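Local atomic coordinates of serine--tRNA ligase, cytoplasmic (Candida albicans, PDB entry 3QO8), a protein that catalyses the two-step attachment of serine to tRNA(Ser), first activating the amino acid with ATP to seryl-adenylate and then passing it to the acceptor end of the tRNA. Residues A[368-374]-A[399-405]. Sequence-based numbering, arbitrary orientation.
Sequences VSCSNCT and HCLNSTL. With MG (magnesium ion), chain C; SSA (5'-O-(N-(L-seryl)-sulfamoyl)adenosine), chain B.
Two neighbouring antiparallel strands of the class II synthetase catalytic sheet, 368-372 and 399-404, pair beside the seryl-adenylate analogue SSA through Ser369, Ser371, Asn402 and Thr404. At the active-site end Thr404 grips both the partner strand and the ligand: its OG1 accepts from Ser369 N and donates to the seryl hydroxyl OG of SSA at 2.6 Å. A chi1 of -46° turns OG1 to the position from which it can serve both partners. Thr404 N gives its hydrogen to Ser369 O, so Ser369 is held through both its N and its O. On the ligand side Ser369 OG binds the magnesium ion at 2.4 Å, shared with Glu366 and sulfamoyl O2S of SSA, and is also hydrogen-bonded to Asp353.

Further along, Ser371 and Asn402 form a hydrogen-bonded pair; Ser371 N reaches Asn402 O in a nearly straight 2.8 Å bond. Their side chains share the ligand face, bridged by a water that sits 2.7 Å from Ser371 OG and donates to Asn402 OD1. That OD1 also lies 3.1 Å from CA of SSA, while ND2 of the same amide turns toward Cys373 SG; Glu302, itself hydrogen-bonded to SSA, touches Asn402 from the next strand.

The reverse face packs against helix 312-329. There Cys370 CB presses on Ser403 OG, and the amide of Asn372 lies across Leu401 CD2, with Leu401 reaching Phe316 and Met319 of the helix. At the end of the strand Asn372 OD1 accepts from Thr374 N, an Asx turn. Cys400 O accepts from Cys373 N, but Cys400 N bonds to Thr374 O, one residue further on. Thr374 CB sits over the face of the His399 imidazole, 3.7 Å from the ring centroid and 10° off the normal, while ND1 of that ring hydrogen-bonds Ser312 OG.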
ATOM      1  N   VAL A 368      19.110  -9.268  -3.109  1.00 16.18           N
ATOM      2  CA  VAL A 368      18.754 -10.018  -1.918  1.00 15.21           C
ATOM      3  C   VAL A 368      19.665  -9.676  -0.751  1.00 19.72           C
ATOM      4  O   VAL A 368      20.890  -9.606  -0.923  1.00 18.71           O
ATOM      5  CB  VAL A 368      18.850 -11.549  -2.180  1.00 20.70           C
ATOM      6  CG1 VAL A 368      18.787 -12.333  -0.868  1.00 20.41           C
ATOM      7  CG2 VAL A 368      17.756 -12.007  -3.141  1.00 20.87           C
ATOM      8  N   SER A 369      19.072  -9.454   0.427  1.00 17.32           N
ATOM      9  CA  SER A 369      19.828  -9.461   1.679  1.00 18.78           C
ATOM     10  C   SER A 369      19.284 -10.566   2.567  1.00 22.28           C
ATOM     11  O   SER A 369      18.073 -10.721   2.701  1.00 20.12           O
ATOM     12  CB  SER A 369      19.723  -8.129   2.426  1.00 18.52           C
ATOM     13  OG  SER A 369      20.521  -7.141   1.810  1.00 21.29           O
ATOM     14  N   CYS A 370      20.192 -11.312   3.184  1.00 19.11           N
ATOM     15  CA  CYS A 370      19.863 -12.443   4.032  1.00 16.95           C
ATOM     16  C   CYS A 370      20.602 -12.256   5.358  1.00 23.17           C
ATOM     17  O   CYS A 370      21.831 -12.188   5.378  1.00 19.79           O
ATOM     18  CB  CYS A 370      20.317 -13.742   3.348  1.00 15.91           C
ATOM     19  SG  CYS A 370      20.048 -15.284   4.328  1.00 22.28           S
ATOM     20  N   SER A 371      19.858 -12.161   6.455  1.00 20.58           N
ATOM     21  CA  SER A 371      20.423 -11.800   7.749  1.00 24.72           C
ATOM     22  C   SER A 371      20.026 -12.776   8.840  1.00 20.97           C
ATOM     23  O   SER A 371      18.879 -13.190   8.912  1.00 20.04           O
ATOM     24  CB  SER A 371      19.932 -10.411   8.170  1.00 19.87           C
ATOM     25  OG  SER A 371      20.310  -9.419   7.233  1.00 24.34           O
ATOM     26  N   ASN A 372      20.983 -13.124   9.693  1.00 20.70           N
ATOM     27  CA  ASN A 372      20.686 -13.764  10.968  1.00 22.05           C
ATOM     28  C   ASN A 372      20.712 -12.674  12.027  1.00 21.98           C
ATOM     29  O   ASN A 372      21.752 -12.046  12.261  1.00 23.49           O
ATOM     30  CB  ASN A 372      21.715 -14.846  11.306  1.00 21.69           C
ATOM     31  CG  ASN A 372      21.330 -15.660  12.536  1.00 25.88           C
ATOM     32  OD1 ASN A 372      20.386 -15.318  13.257  1.00 26.19           O
ATOM     33  ND2 ASN A 372      22.068 -16.739  12.783  1.00 24.14           N
ATOM     34  N   CYS A 373      19.554 -12.425  12.633  1.00 19.84           N
ATOM     35  CA  CYS A 373      19.408 -11.384  13.646  1.00 18.39           C
ATOM     36  C   CYS A 373      19.411 -12.000  15.046  1.00 22.48           C
ATOM     37  O   CYS A 373      19.083 -11.334  16.033  1.00 23.43           O
ATOM     38  CB  CYS A 373      18.111 -10.578  13.398  1.00 18.48           C
ATOM     39  SG  CYS A 373      18.133  -9.684  11.784  1.00 26.72           S
ATOM     40  N   THR A 374      19.796 -13.272  15.123  1.00 17.79           N
ATOM     41  CA  THR A 374      19.763 -14.032  16.374  1.00 18.67           C
ATOM     42  C   THR A 374      18.541 -13.647  17.225  1.00 25.65           C
ATOM     43  O   THR A 374      17.412 -13.692  16.720  1.00 25.57           O
ATOM     44  CB  THR A 374      21.118 -13.974  17.160  1.00 25.15           C
ATOM     45  OG1 THR A 374      21.418 -12.629  17.557  1.00 22.32           O
ATOM     46  CG2 THR A 374      22.256 -14.509  16.296  1.00 28.38           C
ATOM     47  N   HIS A 399      15.585 -17.422  17.672  1.00 22.33           N
ATOM     48  CA  HIS A 399      16.346 -16.568  16.780  1.00 22.07           C
ATOM     49  C   HIS A 399      15.468 -16.253  15.585  1.00 21.17           C
ATOM     50  O   HIS A 399      14.686 -17.103  15.157  1.00 20.23           O
ATOM     51  CB  HIS A 399      17.635 -17.257  16.320  1.00 25.27           C
ATOM     52  CG  HIS A 399      18.730 -17.220  17.340  1.00 30.10           C
ATOM     53  ND1 HIS A 399      20.018 -17.622  17.061  1.00 26.84           N
ATOM     54  CD2 HIS A 399      18.731 -16.824  18.635  1.00 31.03           C
ATOM     55  CE1 HIS A 399      20.765 -17.478  18.140  1.00 30.32           C
ATOM     56  NE2 HIS A 399      20.011 -16.996  19.109  1.00 27.16           N
ATOM     57  N   CYS A 400      15.588 -15.026  15.080  1.00 21.17           N
ATOM     58  CA  CYS A 400      14.895 -14.598  13.871  1.00 19.69           C
ATOM     59  C   CYS A 400      15.883 -14.352  12.746  1.00 22.48           C
ATOM     60  O   CYS A 400      16.933 -13.742  12.940  1.00 22.09           O
ATOM     61  CB  CYS A 400      14.096 -13.325  14.115  1.00 16.96           C
ATOM     62  SG  CYS A 400      12.971 -13.520  15.535  1.00 32.16           S
ATOM     63  N   LEU A 401      15.513 -14.829  11.569  1.00 16.94           N
ATOM     64  CA  LEU A 401      16.287 -14.599  10.365  1.00 15.78           C
ATOM     65  C   LEU A 401      15.339 -14.087   9.313  1.00 18.46           C
ATOM     66  O   LEU A 401      14.148 -14.419   9.323  1.00 21.83           O
ATOM     67  CB  LEU A 401      16.902 -15.906   9.881  1.00 17.63           C
ATOM     68  CG  LEU A 401      17.819 -16.654  10.853  1.00 21.13           C
ATOM     69  CD1 LEU A 401      17.061 -17.790  11.523  1.00 16.82           C
ATOM     70  CD2 LEU A 401      19.030 -17.204  10.085  1.00 19.11           C
ATOM     71  N   ASN A 402      15.855 -13.273   8.401  1.00 16.78           N
ATOM     72  CA  ASN A 402      15.049 -12.823   7.287  1.00 16.44           C
ATOM     73  C   ASN A 402      15.912 -12.780   6.046  1.00 18.59           C
ATOM     74  O   ASN A 402      17.119 -12.509   6.127  1.00 19.43           O
ATOM     75  CB  ASN A 402      14.419 -11.454   7.576  1.00 15.59           C
ATOM     76  CG  ASN A 402      15.444 -10.326   7.596  1.00 22.45           C
ATOM     77  OD1 ASN A 402      15.761  -9.732   6.554  1.00 18.23           O
ATOM     78  ND2 ASN A 402      15.960 -10.014   8.785  1.00 18.90           N
ATOM     79  N   SER A 403      15.308 -13.084   4.903  1.00 17.85           N
ATOM     80  CA  SER A 403      16.021 -12.997   3.638  1.00 15.29           C
ATOM     81  C   SER A 403      15.064 -12.663   2.509  1.00 20.60           C
ATOM     82  O   SER A 403      13.989 -13.248   2.398  1.00 18.42           O
ATOM     83  CB  SER A 403      16.771 -14.298   3.337  1.00 19.81           C
ATOM     84  OG  SER A 403      17.324 -14.279   2.023  1.00 17.80           O
ATOM     85  N   THR A 404      15.451 -11.716   1.665  1.00 18.30           N
ATOM     86  CA  THR A 404      14.696 -11.495   0.452  1.00 17.99           C
ATOM     87  C   THR A 404      14.597 -12.819  -0.301  1.00 21.77           C
ATOM     88  O   THR A 404      15.572 -13.554  -0.378  1.00 19.22           O
ATOM     89  CB  THR A 404      15.417 -10.508  -0.467  1.00 16.15           C
ATOM     90  OG1 THR A 404      15.863  -9.378   0.296  1.00 15.86           O
ATOM     91  CG2 THR A 404      14.496 -10.065  -1.599  1.00 12.18           C
ATOM     92  N   LEU A 405      13.427 -13.138  -0.845  1.00 11.35           N
ATOM     93  CA  LEU A 405      13.393 -14.117  -1.922  1.00 15.03           C
ATOM     94  C   LEU A 405      13.425 -13.338  -3.232  1.00 17.26           C
ATOM     95  O   LEU A 405      14.378 -13.439  -3.988  1.00 20.40           O
ATOM     96  CB  LEU A 405      12.164 -15.038  -1.869  1.00 14.85           C
ATOM     97  CG  LEU A 405      12.226 -16.044  -3.031  1.00 18.62           C
ATOM     98  CD1 LEU A 405      13.245 -17.159  -2.751  1.00 17.12           C
ATOM     99  CD2 LEU A 405      10.879 -16.628  -3.378  1.00 20.58           C
TER
HETATM  100 MG    MG C 487      20.197  -4.771   1.597  1.00 29.07          MG
HETATM  101  N10 SSA B 486      13.656  -7.743   5.063  1.00 14.59           N
HETATM  102  CA  SSA B 486      14.980  -7.610   4.458  1.00 22.33           C
HETATM  103  CB  SSA B 486      15.249  -8.790   3.525  1.00 20.82           C
HETATM  104  OG  SSA B 486      14.418  -8.704   2.350  1.00 20.31           O
HETATM  105  C9  SSA B 486      15.081  -6.318   3.698  1.00 23.30           C
HETATM  106  O9  SSA B 486      14.111  -5.585   3.547  1.00 18.85           O
HETATM  107  N8  SSA B 486      16.279  -6.029   3.198  1.00 16.25           N
HETATM  108  S1  SSA B 486      16.516  -4.872   2.116  1.00 20.78           S
HETATM  109  O1S SSA B 486      16.352  -3.552   2.654  1.00 18.88           O
HETATM  110  O2S SSA B 486      17.829  -5.021   1.581  1.00 19.97           O
HETATM  111  O5' SSA B 486      15.537  -5.059   0.940  1.00 18.15           O
HETATM  112  C5' SSA B 486      15.426  -6.305   0.273  1.00 15.62           C
HETATM  113  C4' SSA B 486      15.468  -6.073  -1.241  1.00 18.17           C
HETATM  114  O4' SSA B 486      14.417  -5.220  -1.708  1.00 18.07           O
HETATM  115  C3' SSA B 486      16.732  -5.396  -1.722  1.00 17.98           C
HETATM  116  O3' SSA B 486      17.807  -6.347  -1.776  1.00 17.45           O
HETATM  117  C2' SSA B 486      16.289  -4.896  -3.091  1.00 19.10           C
HETATM  118  O2' SSA B 486      16.306  -5.973  -4.048  1.00 18.77           O
HETATM  119  C1' SSA B 486      14.830  -4.499  -2.862  1.00 15.27           C
HETATM  120  N9  SSA B 486      14.728  -3.049  -2.600  1.00 18.06           N
HETATM  121  C8  SSA B 486      15.164  -2.390  -1.514  1.00 17.51           C
HETATM  122  N7  SSA B 486      14.894  -1.076  -1.669  1.00 17.60           N
HETATM  123  C5  SSA B 486      14.280  -0.929  -2.857  1.00 20.02           C
HETATM  124  C6  SSA B 486      13.768   0.162  -3.533  1.00 18.94           C
HETATM  125  N6  SSA B 486      13.860   1.385  -2.968  1.00 15.67           N
HETATM  126  N1  SSA B 486      13.188  -0.018  -4.742  1.00 15.97           N
HETATM  127  C2  SSA B 486      13.108  -1.239  -5.285  1.00 19.65           C
HETATM  128  N3  SSA B 486      13.585  -2.316  -4.647  1.00 16.94           N
HETATM  129  C4  SSA B 486      14.185  -2.176  -3.443  1.00 16.74           C
HETATM  130  O   HOH W   1      18.211  -9.224   5.483  1.00 22.34           O
HETATM  131  O   HOH W   2      20.408  -2.263   1.510  1.00 59.59           O
HETATM  132  O   HOH W   3      22.572  -4.563   1.531  1.00 21.44           O
HETATM  133  O   HOH W   4      20.065  -4.556   4.183  1.00 42.38           O